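Local coordinates for protein putative Xylose isomerase (PDB 3QXB) that probably acts as a sugar isomerase of the xylose isomerase-like TIM-barrel family, and binds iron and manganese ions in its barrel, at residues A[240-246]-A[281-287]; A[21-27]-A[49-55]; A[177-181]-A[213-217]; A[86-91]-A[128-134]. All blocks are in the same frame, centred on the assembly; numbering follows the deposited sequence.

The four interactions sit in one closed barrel of eight parallel strands. Along the chain they come in series: interaction 2, then 4, 3 and 1. Interaction 2 joins strands 22-25 and 51-55, and interaction 4 joins strands 85-90 and 130-133. Interaction 1 joins strands 240-245 and 283-285, and the latter borders strand 22-25, closing the ring. Interaction 3 lies at the C-terminal ends of strands 174-177 and 208-213. Centres of interactions 1 and 2 are about 8 Å apart, those of 2 and 3 about 17 Å. Interactions 1 and 3 share the iron ion and two waters. H244 of interaction 1 bonds to Q53 of interaction 2, which stands in the second shell of the iron site.

Interaction 1 of 4, residues A[240-246]-A[281-287]; sequences IAAYHIQ and QTFFAEI. With FE (Fe (III) ion), chain E.
The Y243 ring takes F283 over one face, with CE1 of F283 3.4 Å from CD1 of Y243. The pair is T-shaped: the edge of F283 points at the face of Y243, and the ring planes stand at 73°. At the edge of Y243 lie the carbonyl oxygens of Q281 and T282. The F284 ring has T282 CG2 over the centre of one face. Its edge meets A242 CB and the carbonyl oxygen of Y243. The H244 ring has the E286 carboxylate carbon over one face and F284 CB at its edge.

The two strands run parallel and are bonded in register. Y243 N donates to T282 O, and F284 N returns a bond to Y243 O. I245 N then donates to F284 O at 2.8 Å, and E286 N to I245 O. I245 CG2 packs 3.7 Å from CG of F283. Y243, I245 and F283 thus share one face of the sheet, which helix 266-275 covers in this TIM barrel. H244 and F284 occupy the other face.

H244 ND1 binds the iron ion at 2.2 Å, and E286 OE1 binds it at 2.1 Å. E286 reaches the ion with an extended chain, its CG anti to the backbone N (chi1 -170°). Its carboxylate is turned 55° from the imidazole plane. E178, D213 and two waters complete the shell. The far nitrogen of H244, NE2, is hydrogen-bonded to Q53. That second-shell bond probably fixes the ring's rotation. Three carboxylates and a histidine would probably offset much of the ion's charge, a set suited to hard cations such as iron(III).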
loop_
_atom_site.group_PDB
_atom_site.type_symbol
_atom_site.label_atom_id
_atom_site.label_comp_id
_atom_site.label_asym_id
_atom_site.label_seq_id
_atom_site.Cartn_x
_atom_site.Cartn_y
_atom_site.Cartn_z
ATOM N N ILE A 240 19.167 -5.527 17.881
ATOM C CA ILE A 240 17.965 -4.703 17.727
ATOM C C ILE A 240 18.384 -3.251 17.933
ATOM O O ILE A 240 18.704 -2.850 19.056
ATOM C CB ILE A 240 16.874 -5.117 18.732
ATOM C CG1 ILE A 240 16.400 -6.560 18.485
ATOM C CG2 ILE A 240 15.712 -4.188 18.670
ATOM C CD1 ILE A 240 15.578 -7.168 19.687
ATOM N N ALA A 241 18.439 -2.478 16.849
ATOM C CA ALA A 241 18.984 -1.104 16.885
ATOM C C ALA A 241 17.895 -0.031 16.896
ATOM O O ALA A 241 18.177 1.136 17.158
ATOM C CB ALA A 241 19.903 -0.872 15.705
ATOM N N ALA A 242 16.675 -0.419 16.584
ATOM C CA ALA A 242 15.518 0.496 16.584
ATOM C C ALA A 242 14.199 -0.299 16.630
ATOM O O ALA A 242 14.178 -1.508 16.366
ATOM C CB ALA A 242 15.567 1.453 15.365
ATOM N N TYR A 243 13.110 0.387 16.972
ATOM C CA TYR A 243 11.800 -0.235 17.102
ATOM C C TYR A 243 10.706 0.555 16.388
ATOM O O TYR A 243 10.835 1.766 16.181
ATOM C CB TYR A 243 11.414 -0.314 18.562
ATOM C CG TYR A 243 12.354 -1.095 19.444
ATOM C CD1 TYR A 243 13.499 -0.520 19.932
ATOM C CD2 TYR A 243 12.064 -2.403 19.839
ATOM C CE1 TYR A 243 14.368 -1.243 20.754
ATOM C CE2 TYR A 243 12.926 -3.123 20.654
ATOM C CZ TYR A 243 14.086 -2.536 21.109
ATOM O OH TYR A 243 14.985 -3.195 21.960
ATOM N N HIS A 244 9.618 -0.143 16.040
ATOM C CA HIS A 244 8.351 0.507 15.760
ATOM C C HIS A 244 7.455 0.202 16.947
ATOM O O HIS A 244 7.395 -0.950 17.422
ATOM C CB HIS A 244 7.678 -0.018 14.506
ATOM C CG HIS A 244 8.347 0.410 13.248
ATOM N ND1 HIS A 244 8.170 -0.250 12.048
ATOM C CD2 HIS A 244 9.186 1.441 13.001
ATOM C CE1 HIS A 244 8.912 0.344 11.126
ATOM N NE2 HIS A 244 9.540 1.368 11.680
ATOM N N ILE A 245 6.769 1.223 17.419
ATOM C CA ILE A 245 5.797 1.050 18.481
ATOM C C ILE A 245 4.408 1.364 17.907
ATOM O O ILE A 245 4.255 2.240 17.081
ATOM C CB ILE A 245 6.141 1.889 19.740
ATOM C CG1 ILE A 245 6.159 3.392 19.462
ATOM C CG2 ILE A 245 7.497 1.417 20.403
ATOM C CD1 ILE A 245 6.292 4.246 20.753
ATOM N N GLN A 246 3.405 0.637 18.397
ATOM C CA GLN A 246 2.002 0.805 18.027
ATOM C C GLN A 246 1.164 0.168 19.121
ATOM O O GLN A 246 1.678 -0.589 19.952
ATOM C CB GLN A 246 1.694 0.085 16.720
ATOM C CG GLN A 246 2.405 -1.289 16.626
ATOM C CD GLN A 246 1.656 -2.272 15.752
ATOM O OE1 GLN A 246 0.448 -2.498 15.946
ATOM N NE2 GLN A 246 2.360 -2.890 14.810
ATOM N N GLN A 281 18.159 3.451 20.892
ATOM C CA GLN A 281 17.339 2.585 20.025
ATOM C C GLN A 281 15.902 3.077 19.936
ATOM O O GLN A 281 15.004 2.553 20.587
ATOM C CB GLN A 281 17.403 1.140 20.498
ATOM C CG GLN A 281 18.803 0.619 20.568
ATOM C CD GLN A 281 19.426 0.811 21.941
ATOM O OE1 GLN A 281 19.033 1.703 22.699
ATOM N NE2 GLN A 281 20.394 -0.031 22.265
ATOM N N THR A 282 15.704 4.066 19.063
ATOM C CA THR A 282 14.470 4.872 19.001
ATOM C C THR A 282 13.204 4.019 18.886
ATOM O O THR A 282 13.133 3.065 18.116
ATOM C CB THR A 282 14.551 5.883 17.825
ATOM O OG1 THR A 282 15.845 6.498 17.849
ATOM C CG2 THR A 282 13.451 6.991 17.916
ATOM N N PHE A 283 12.224 4.359 19.705
ATOM C CA PHE A 283 10.894 3.804 19.623
ATOM C C PHE A 283 10.122 4.753 18.681
ATOM O O PHE A 283 9.594 5.809 19.117
ATOM C CB PHE A 283 10.228 3.826 20.991
ATOM C CG PHE A 283 10.587 2.697 21.934
ATOM C CD1 PHE A 283 11.651 1.817 21.732
ATOM C CD2 PHE A 283 9.854 2.556 23.104
ATOM C CE1 PHE A 283 11.956 0.824 22.666
ATOM C CE2 PHE A 283 10.138 1.562 24.028
ATOM C CZ PHE A 283 11.178 0.690 23.828
ATOM N N PHE A 284 10.075 4.403 17.393
ATOM C CA PHE A 284 9.312 5.147 16.409
ATOM C C PHE A 284 7.839 4.714 16.400
ATOM O O PHE A 284 7.535 3.553 16.111
ATOM C CB PHE A 284 9.860 4.912 14.989
ATOM C CG PHE A 284 11.266 5.411 14.752
ATOM C CD1 PHE A 284 11.536 6.753 14.592
ATOM C CD2 PHE A 284 12.313 4.531 14.656
ATOM C CE1 PHE A 284 12.843 7.187 14.326
ATOM C CE2 PHE A 284 13.605 4.971 14.372
ATOM C CZ PHE A 284 13.852 6.281 14.206
ATOM N N ALA A 285 6.942 5.655 16.667
ATOM C CA ALA A 285 5.524 5.399 16.573
ATOM C C ALA A 285 5.212 5.210 15.112
ATOM O O ALA A 285 5.535 6.089 14.321
ATOM C CB ALA A 285 4.704 6.558 17.107
ATOM N N GLU A 286 4.590 4.077 14.802
ATOM C CA GLU A 286 4.167 3.723 13.461
ATOM C C GLU A 286 2.677 3.416 13.484
ATOM O O GLU A 286 2.250 2.264 13.677
ATOM C CB GLU A 286 4.957 2.546 12.883
ATOM C CG GLU A 286 4.662 2.365 11.400
ATOM C CD GLU A 286 5.208 1.083 10.797
ATOM O OE1 GLU A 286 5.391 0.097 11.500
ATOM O OE2 GLU A 286 5.442 1.078 9.578
ATOM N N ILE A 287 1.912 4.486 13.278
ATOM C CA ILE A 287 0.472 4.488 13.468
ATOM C C ILE A 287 -0.139 4.642 12.088
ATOM O O ILE A 287 0.240 5.544 11.322
ATOM C CB ILE A 287 -0.032 5.628 14.423
ATOM C CG1 ILE A 287 0.823 5.725 15.707
ATOM C CG2 ILE A 287 -1.544 5.431 14.722
ATOM C CD1 ILE A 287 0.881 4.470 16.539
HETATM FE FE FE E . 6.556 -1.645 11.341
HETATM O O HOH W 1 21.421 -1.931 20.254
HETATM O O HOH W 2 4.875 -2.498 9.987
HETATM O O HOH W 3 7.170 -0.976 9.251
#

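Interaction 2 of 4, residues A[21-27]-A[49-55]; sequences KLGVNLC and LEYVQYT
V24 and Q53 carry the pairing of two parallel strands whose axes run 20° apart: V24 N donates to Y51 O, Q53 N to V24 O and L26 N to Q53 O. K21 lies across the Y51 ring. Its CE sits over the ring centre, 3.6 Å from the centroid, and NZ makes a cation-pi contact 4.6 Å from that centroid. The fully extended chain, with CG anti to the backbone N (chi1 -178°), carries the ammonium on to a salt bridge with E87.

V24 CB and L22 CB touch the two methyls of L49, while L26 CG packs 3.8 Å from V52 CG1. N25 ND2 donates to Q53 OE1 at 3.1 Å, with the two amide planes 84° apart. Q53 OE1 also accepts from H244, and its NE2 is hydrogen-bonded to S88. N25 OD1 accepts from C27 N at 2.7 Å in an Asx turn, and water 5 bridges ND2 to T55 OG1. With an alanine in place of N25, C27 N would probably lose this acceptor and Q53 OE1 one of its donors. Joined through helix 36-46, the strands form the first beta-alpha-beta unit of a TIM barrel, with N25 and Q53 just behind the metal site.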
loop_
_atom_site.group_PDB
_atom_site.type_symbol
_atom_site.label_atom_id
_atom_site.label_comp_id
_atom_site.label_asym_id
_atom_site.label_seq_id
_atom_site.Cartn_x
_atom_site.Cartn_y
_atom_site.Cartn_z
ATOM N N LYS A 21 13.199 7.054 24.387
ATOM C CA LYS A 21 13.518 7.855 23.229
ATOM C C LYS A 21 12.400 7.604 22.231
ATOM O O LYS A 21 12.332 6.561 21.589
ATOM C CB LYS A 21 14.887 7.487 22.630
ATOM C CG LYS A 21 15.302 8.356 21.418
ATOM C CD LYS A 21 16.622 7.876 20.872
ATOM C CE LYS A 21 17.089 8.601 19.637
ATOM N NZ LYS A 21 18.157 7.823 18.941
ATOM N N LEU A 22 11.508 8.571 22.142
ATOM C CA LEU A 22 10.393 8.481 21.242
ATOM C C LEU A 22 10.744 9.156 19.933
ATOM O O LEU A 22 11.436 10.193 19.917
ATOM C CB LEU A 22 9.168 9.176 21.831
ATOM C CG LEU A 22 8.597 8.611 23.118
ATOM C CD1 LEU A 22 7.519 9.586 23.632
ATOM C CD2 LEU A 22 8.055 7.193 22.910
ATOM N N GLY A 23 10.246 8.565 18.846
ATOM C CA GLY A 23 10.348 9.154 17.543
ATOM C C GLY A 23 9.039 8.928 16.764
ATOM O O GLY A 23 8.117 8.265 17.258
ATOM N N VAL A 24 8.934 9.477 15.556
ATOM C CA VAL A 24 7.781 9.175 14.712
ATOM C C VAL A 24 8.141 8.743 13.294
ATOM O O VAL A 24 8.990 9.328 12.654
ATOM C CB VAL A 24 6.772 10.373 14.732
ATOM C CG1 VAL A 24 7.400 11.670 14.146
ATOM C CG2 VAL A 24 5.475 9.986 14.034
ATOM N N ASN A 25 7.484 7.694 12.804
ATOM C CA ASN A 25 7.535 7.345 11.406
ATOM C C ASN A 25 6.437 8.166 10.715
ATOM O O ASN A 25 5.298 8.248 11.166
ATOM C CB ASN A 25 7.353 5.828 11.225
ATOM C CG ASN A 25 7.277 5.416 9.784
ATOM O OD1 ASN A 25 6.406 5.856 9.075
ATOM N ND2 ASN A 25 8.221 4.578 9.329
ATOM N N LEU A 26 6.805 8.767 9.598
ATOM C CA LEU A 26 5.935 9.693 8.869
ATOM C C LEU A 26 4.770 9.037 8.149
ATOM O O LEU A 26 3.977 9.743 7.490
ATOM C CB LEU A 26 6.784 10.536 7.909
ATOM C CG LEU A 26 7.797 11.434 8.630
ATOM C CD1 LEU A 26 8.600 12.244 7.643
ATOM C CD2 LEU A 26 7.114 12.347 9.625
ATOM N N CYS A 27 4.606 7.718 8.290
ATOM C CA CYS A 27 3.434 7.011 7.699
ATOM C C CYS A 27 2.084 7.666 8.031
ATOM O O CYS A 27 1.151 7.624 7.231
ATOM C CB CYS A 27 3.385 5.549 8.139
ATOM S SG CYS A 27 3.312 5.355 9.910
ATOM N N LEU A 49 8.140 16.342 18.927
ATOM C CA LEU A 49 9.152 15.268 18.814
ATOM C C LEU A 49 10.365 15.731 18.002
ATOM O O LEU A 49 10.342 16.751 17.315
ATOM C CB LEU A 49 8.527 14.025 18.154
ATOM C CG LEU A 49 7.472 13.324 19.006
ATOM C CD1 LEU A 49 6.754 12.253 18.199
ATOM C CD2 LEU A 49 8.146 12.710 20.222
ATOM N N GLU A 50 11.425 14.962 18.097
ATOM C CA GLU A 50 12.705 15.339 17.495
ATOM C C GLU A 50 13.228 14.265 16.539
ATOM O O GLU A 50 13.729 14.563 15.436
ATOM C CB GLU A 50 13.661 15.577 18.669
ATOM C CG GLU A 50 15.028 15.914 18.269
ATOM C CD GLU A 50 15.936 16.144 19.466
ATOM O OE1 GLU A 50 15.437 16.162 20.633
ATOM O OE2 GLU A 50 17.136 16.299 19.186
ATOM N N TYR A 51 13.002 13.010 16.892
ATOM C CA TYR A 51 13.455 11.874 16.086
ATOM C C TYR A 51 12.400 11.352 15.099
ATOM O O TYR A 51 11.260 11.027 15.455
ATOM C CB TYR A 51 13.993 10.792 16.989
ATOM C CG TYR A 51 15.044 11.365 17.930
ATOM C CD1 TYR A 51 16.309 11.699 17.475
ATOM C CD2 TYR A 51 14.752 11.619 19.264
ATOM C CE1 TYR A 51 17.287 12.251 18.347
ATOM C CE2 TYR A 51 15.712 12.166 20.129
ATOM C CZ TYR A 51 16.976 12.475 19.657
ATOM O OH TYR A 51 17.917 13.003 20.522
ATOM N N VAL A 52 12.819 11.269 13.844
ATOM C CA VAL A 52 11.928 10.989 12.761
ATOM C C VAL A 52 12.436 9.827 11.897
ATOM O O VAL A 52 13.633 9.714 11.650
ATOM C CB VAL A 52 11.824 12.228 11.890
ATOM C CG1 VAL A 52 10.997 11.941 10.654
ATOM C CG2 VAL A 52 11.281 13.453 12.697
ATOM N N GLN A 53 11.525 8.970 11.453
ATOM C CA GLN A 53 11.816 7.980 10.418
ATOM C C GLN A 53 10.978 8.336 9.218
ATOM O O GLN A 53 9.727 8.370 9.290
ATOM C CB GLN A 53 11.530 6.555 10.882
ATOM C CG GLN A 53 11.999 5.516 9.972
ATOM C CD GLN A 53 11.907 4.138 10.561
ATOM O OE1 GLN A 53 10.809 3.621 10.819
ATOM N NE2 GLN A 53 13.085 3.509 10.773
ATOM N N TYR A 54 11.665 8.640 8.123
ATOM C CA TYR A 54 11.017 9.071 6.903
ATOM C C TYR A 54 10.548 7.824 6.183
ATOM O O TYR A 54 11.250 6.830 6.201
ATOM C CB TYR A 54 12.029 9.837 6.078
ATOM C CG TYR A 54 11.556 10.367 4.731
ATOM C CD1 TYR A 54 10.931 11.613 4.617
ATOM C CD2 TYR A 54 11.795 9.659 3.577
ATOM C CE1 TYR A 54 10.517 12.112 3.369
ATOM C CE2 TYR A 54 11.426 10.170 2.349
ATOM C CZ TYR A 54 10.778 11.387 2.248
ATOM O OH TYR A 54 10.392 11.838 0.962
ATOM N N THR A 55 9.357 7.851 5.585
ATOM C CA THR A 55 8.806 6.661 4.913
ATOM C C THR A 55 8.962 6.749 3.367
ATOM O O THR A 55 8.764 7.813 2.771
ATOM C CB THR A 55 7.303 6.444 5.275
ATOM O OG1 THR A 55 6.778 5.295 4.587
ATOM C CG2 THR A 55 6.425 7.673 4.920
HETATM O O HOH W 4 11.547 12.724 19.605
HETATM O O HOH W 5 7.582 3.492 6.703
#

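Interaction 3 of 4, residues A[177-181]-A[213-217]; sequences VEPVP and DWGHA. With FE (Fe (III) ion), chain E; MN (manganese (II) ion), chain G.
H216 bonds through ND1 to the carbonyl oxygen of P179, at 2.8 Å and nearly straight. The acceptor lies at the edge of the imidazole, in its plane, and the donor lies in the P179 carbonyl plane. This bond places the proton on ND1 and leaves NE2 to bind the manganese ion at 2.2 Å. The ring has CG anti to the carbonyl carbon (chi1 -64°), which turns it toward segment 177-181. One face carries D213 CB over its centre. The opposite face carries P181 CD, a CH-pi contact 3.8 Å from the ring centroid. A glycine in place of P181 would probably lose the CH-pi contact and leave that face of the imidazole less firmly packed.

Both segments start on the last residue of a strand of the TIM barrel and run on past its C-terminal end, where two metal ions sit. Each metal site is modelled with iron as well as manganese. D253 and H255 complete the protein ligands of the manganese ion, H244 and E286 those of the iron ion.

E178 is extended, with CG anti to the backbone N (chi1 169°), and its OE2 binds the iron ion at 2.2 Å. The same oxygen lies 3.1 Å from CE1 of H216. The carboxylate and imidazole planes are only 20° apart. D213 OD2 binds the same ion. Its other oxygen, OD1, accepts from G215 N on the anti side, which makes D213 the N-cap of helix 214-217. Q246 gives OD1 a second partner. Water 2 binds both ions, and water 6 joins P179 O to D213 N.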
loop_
_atom_site.group_PDB
_atom_site.type_symbol
_atom_site.label_atom_id
_atom_site.label_comp_id
_atom_site.label_asym_id
_atom_site.label_seq_id
_atom_site.Cartn_x
_atom_site.Cartn_y
_atom_site.Cartn_z
ATOM N N VAL A 177 16.545 -4.621 8.816
ATOM C CA VAL A 177 15.559 -5.603 8.400
ATOM C C VAL A 177 14.479 -5.628 9.461
ATOM O O VAL A 177 14.783 -5.744 10.641
ATOM C CB VAL A 177 16.167 -7.025 8.276
ATOM C CG1 VAL A 177 15.063 -8.044 7.943
ATOM C CG2 VAL A 177 17.250 -7.021 7.228
ATOM N N GLU A 178 13.210 -5.554 9.049
ATOM C CA GLU A 178 12.094 -5.618 9.987
ATOM C C GLU A 178 11.425 -6.968 9.927
ATOM O O GLU A 178 10.794 -7.285 8.903
ATOM C CB GLU A 178 11.031 -4.534 9.649
ATOM C CG GLU A 178 9.738 -4.696 10.388
ATOM C CD GLU A 178 8.774 -3.526 10.194
ATOM O OE1 GLU A 178 8.833 -2.844 9.154
ATOM O OE2 GLU A 178 7.920 -3.321 11.073
ATOM N N PRO A 179 11.527 -7.770 11.000
ATOM C CA PRO A 179 10.798 -9.016 10.974
ATOM C C PRO A 179 9.272 -8.821 10.978
ATOM O O PRO A 179 8.754 -7.783 11.442
ATOM C CB PRO A 179 11.258 -9.727 12.266
ATOM C CG PRO A 179 12.615 -9.175 12.513
ATOM C CD PRO A 179 12.460 -7.725 12.151
ATOM N N VAL A 180 8.578 -9.824 10.459
ATOM C CA VAL A 180 7.154 -9.737 10.206
ATOM C C VAL A 180 6.379 -10.977 10.691
ATOM O O VAL A 180 6.941 -12.089 10.693
ATOM C CB VAL A 180 6.891 -9.591 8.702
ATOM C CG1 VAL A 180 7.375 -8.223 8.227
ATOM C CG2 VAL A 180 7.607 -10.712 7.975
ATOM N N PRO A 181 5.074 -10.794 11.012
ATOM C CA PRO A 181 4.251 -11.841 11.651
ATOM C C PRO A 181 3.567 -12.758 10.644
ATOM O O PRO A 181 2.381 -13.060 10.793
ATOM C CB PRO A 181 3.202 -11.026 12.441
ATOM C CG PRO A 181 2.976 -9.788 11.609
ATOM C CD PRO A 181 4.361 -9.488 10.985
ATOM N N ASP A 213 9.166 -4.419 15.379
ATOM C CA ASP A 213 7.909 -3.727 15.521
ATOM C C ASP A 213 7.115 -4.466 16.590
ATOM O O ASP A 213 6.897 -5.672 16.483
ATOM C CB ASP A 213 7.170 -3.760 14.190
ATOM C CG ASP A 213 5.894 -2.965 14.220
ATOM O OD1 ASP A 213 5.229 -2.976 15.280
ATOM O OD2 ASP A 213 5.584 -2.341 13.187
ATOM N N TRP A 214 6.729 -3.758 17.641
ATOM C CA TRP A 214 6.097 -4.395 18.801
ATOM C C TRP A 214 4.824 -5.169 18.385
ATOM O O TRP A 214 4.523 -6.225 18.934
ATOM C CB TRP A 214 5.760 -3.348 19.873
ATOM C CG TRP A 214 6.886 -3.012 20.784
ATOM C CD1 TRP A 214 8.033 -2.364 20.462
ATOM C CD2 TRP A 214 6.960 -3.294 22.187
ATOM N NE1 TRP A 214 8.823 -2.222 21.568
ATOM C CE2 TRP A 214 8.190 -2.787 22.647
ATOM C CE3 TRP A 214 6.088 -3.897 23.107
ATOM C CZ2 TRP A 214 8.600 -2.892 23.981
ATOM C CZ3 TRP A 214 6.506 -4.012 24.465
ATOM C CH2 TRP A 214 7.743 -3.498 24.873
ATOM N N GLY A 215 4.117 -4.683 17.382
ATOM C CA GLY A 215 2.902 -5.350 16.914
ATOM C C GLY A 215 3.176 -6.649 16.168
ATOM O O GLY A 215 2.320 -7.535 16.114
ATOM N N HIS A 216 4.354 -6.754 15.571
ATOM C CA HIS A 216 4.754 -7.951 14.869
ATOM C C HIS A 216 5.217 -9.028 15.868
ATOM O O HIS A 216 4.838 -10.176 15.740
ATOM C CB HIS A 216 5.883 -7.641 13.933
ATOM C CG HIS A 216 5.524 -6.691 12.837
ATOM N ND1 HIS A 216 6.401 -6.388 11.821
ATOM C CD2 HIS A 216 4.378 -6.003 12.574
ATOM C CE1 HIS A 216 5.819 -5.533 10.989
ATOM N NE2 HIS A 216 4.587 -5.297 11.415
ATOM N N ALA A 217 6.015 -8.642 16.848
ATOM C CA ALA A 217 6.480 -9.581 17.873
ATOM C C ALA A 217 5.312 -10.095 18.718
ATOM O O ALA A 217 5.315 -11.247 19.172
ATOM C CB ALA A 217 7.531 -8.920 18.774
HETATM FE FE FE E . 6.556 -1.645 11.341
HETATM MN MN MN G . 3.134 -3.857 10.686
HETATM O O HOH W 6 9.408 -6.810 13.798
HETATM O O HOH W 2 4.875 -2.498 9.987
HETATM O O HOH W 3 7.170 -0.976 9.251
HETATM O O HOH W 7 2.208 -3.403 8.483
#

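Interaction 4 of 4, residues A[86-91]-A[128-134]; sequences IESTFG and VPATGMP
F90, on one of two neighbouring parallel strands of the TIM barrel, lays its ring flat over the backbone of G132 and M133 on the other. G132 O sits over the centre of the ring, 3.3 Å above its plane, and M133 N lies over the same face nearer the rim. The ring has a chi1 of -144°, which swings it over the neighbouring strand. G132 has no side chain, and a CB there would run into F90 CE1. The ring therefore packs directly on peptide atoms. It also makes an edge-to-face pair with H244 and touches E178, both iron ligands, so this packed end backs the metal site.

The backbone ladder is uneven. T89 N donates to A130 O at 3.1 Å and G91 N to G132 O at 3.0 Å. Between them, the bond from G132 N to T89 O is weak, at 3.3 Å.

At the start of the strands the contact is more open. P129 is exposed, and its CD lies 3.7 Å from E87 O. E87 is partly exposed and turns away from segment 128-134. Its carboxylate is held by T282 and K21. On the buried side of the same end V128 packs closely, CG1 3.5 Å from S88 CA and CG2 against I86 CG2.

Farther along, toward helix 106-125, two hydroxyls meet. T123 and Y56 give T89 OG1 and T131 OG1, respectively, a further partner. The T89 oxygen stands between the backbone N and the carbonyl carbon (chi1 59°), and from there OG1 is hydrogen-bonded to T131 OG1 at 2.6 Å; either could be the donor.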
loop_
_atom_site.group_PDB
_atom_site.type_symbol
_atom_site.label_atom_id
_atom_site.label_comp_id
_atom_site.label_asym_id
_atom_site.label_seq_id
_atom_site.Cartn_x
_atom_site.Cartn_y
_atom_site.Cartn_z
ATOM N N ILE A 86 16.162 13.267 11.103
ATOM C CA ILE A 86 15.768 12.078 10.348
ATOM C C ILE A 86 16.875 10.999 10.462
ATOM O O ILE A 86 17.946 11.089 9.820
ATOM C CB ILE A 86 15.461 12.369 8.899
ATOM C CG1 ILE A 86 14.370 13.439 8.776
ATOM C CG2 ILE A 86 15.028 11.032 8.162
ATOM C CD1 ILE A 86 13.914 13.678 7.348
ATOM N N GLU A 87 16.632 10.064 11.388
ATOM C CA GLU A 87 17.536 8.962 11.672
ATOM C C GLU A 87 17.618 7.875 10.608
ATOM O O GLU A 87 18.670 7.212 10.442
ATOM C CB GLU A 87 17.153 8.348 13.041
ATOM C CG GLU A 87 17.361 9.352 14.153
ATOM C CD GLU A 87 17.182 8.763 15.556
ATOM O OE1 GLU A 87 16.160 8.102 15.806
ATOM O OE2 GLU A 87 18.084 8.979 16.381
ATOM N N SER A 88 16.535 7.698 9.865
ATOM C CA SER A 88 16.494 6.659 8.862
ATOM C C SER A 88 15.319 6.897 7.980
ATOM O O SER A 88 14.419 7.657 8.302
ATOM C CB SER A 88 16.355 5.269 9.475
ATOM O OG SER A 88 15.297 5.224 10.420
ATOM N N THR A 89 15.362 6.246 6.835
ATOM C CA THR A 89 14.259 6.140 5.920
ATOM C C THR A 89 13.871 4.694 6.033
ATOM O O THR A 89 14.653 3.858 6.512
ATOM C CB THR A 89 14.619 6.453 4.424
ATOM O OG1 THR A 89 15.637 5.564 3.955
ATOM C CG2 THR A 89 15.043 7.928 4.227
ATOM N N PHE A 90 12.640 4.388 5.644
ATOM C CA PHE A 90 12.116 3.040 5.814
ATOM C C PHE A 90 10.982 2.751 4.864
ATOM O O PHE A 90 10.170 3.618 4.609
ATOM C CB PHE A 90 11.624 2.827 7.239
ATOM C CG PHE A 90 11.890 1.419 7.758
ATOM C CD1 PHE A 90 13.097 1.122 8.344
ATOM C CD2 PHE A 90 10.941 0.402 7.629
ATOM C CE1 PHE A 90 13.394 -0.154 8.761
ATOM C CE2 PHE A 90 11.236 -0.869 8.063
ATOM C CZ PHE A 90 12.433 -1.141 8.641
ATOM N N GLY A 91 10.896 1.494 4.418
ATOM C CA GLY A 91 9.770 0.987 3.611
ATOM C C GLY A 91 8.422 1.187 4.260
ATOM O O GLY A 91 8.276 1.124 5.507
ATOM N N VAL A 128 20.758 11.101 5.019
ATOM C CA VAL A 128 20.264 10.309 6.109
ATOM C C VAL A 128 21.151 9.054 6.205
ATOM O O VAL A 128 21.505 8.445 5.191
ATOM C CB VAL A 128 18.777 9.971 5.877
ATOM C CG1 VAL A 128 18.235 8.928 6.853
ATOM C CG2 VAL A 128 17.976 11.237 5.928
ATOM N N PRO A 129 21.500 8.649 7.426
ATOM C CA PRO A 129 22.514 7.610 7.633
ATOM C C PRO A 129 22.099 6.154 7.482
ATOM O O PRO A 129 22.970 5.294 7.373
ATOM C CB PRO A 129 22.994 7.856 9.067
ATOM C CG PRO A 129 21.969 8.661 9.718
ATOM C CD PRO A 129 21.101 9.316 8.669
ATOM N N ALA A 130 20.807 5.863 7.422
ATOM C CA ALA A 130 20.392 4.492 7.499
ATOM C C ALA A 130 19.070 4.327 6.783
ATOM O O ALA A 130 18.298 5.281 6.687
ATOM C CB ALA A 130 20.290 4.046 8.994
ATOM N N THR A 131 18.826 3.118 6.301
ATOM C CA THR A 131 17.546 2.751 5.680
ATOM C C THR A 131 17.290 1.280 5.956
ATOM O O THR A 131 18.197 0.540 6.361
ATOM C CB THR A 131 17.497 3.051 4.155
ATOM O OG1 THR A 131 16.134 2.983 3.667
ATOM C CG2 THR A 131 18.377 2.093 3.369
ATOM N N GLY A 132 16.032 0.887 5.846
ATOM C CA GLY A 132 15.662 -0.495 6.023
ATOM C C GLY A 132 14.258 -0.825 5.517
ATOM O O GLY A 132 13.502 0.064 5.059
HETATM N N MSE A 133 13.923 -2.103 5.597
HETATM C CA MSE A 133 12.635 -2.602 5.193
HETATM C C MSE A 133 12.487 -4.059 5.661
HETATM O O MSE A 133 13.479 -4.682 6.074
HETATM C CB MSE A 133 12.500 -2.528 3.659
HETATM C CG MSE A 133 13.635 -3.252 2.899
HETATM SE SE MSE A 133 13.639 -3.142 0.959
HETATM C CE MSE A 133 12.295 -4.458 0.634
ATOM N N PRO A 134 11.264 -4.597 5.589
ATOM C CA PRO A 134 11.104 -6.046 5.706
ATOM C C PRO A 134 11.867 -6.728 4.590
ATOM O O PRO A 134 12.075 -6.157 3.523
ATOM C CB PRO A 134 9.594 -6.271 5.564
ATOM C CG PRO A 134 8.966 -4.892 5.787
ATOM C CD PRO A 134 9.983 -3.886 5.427
#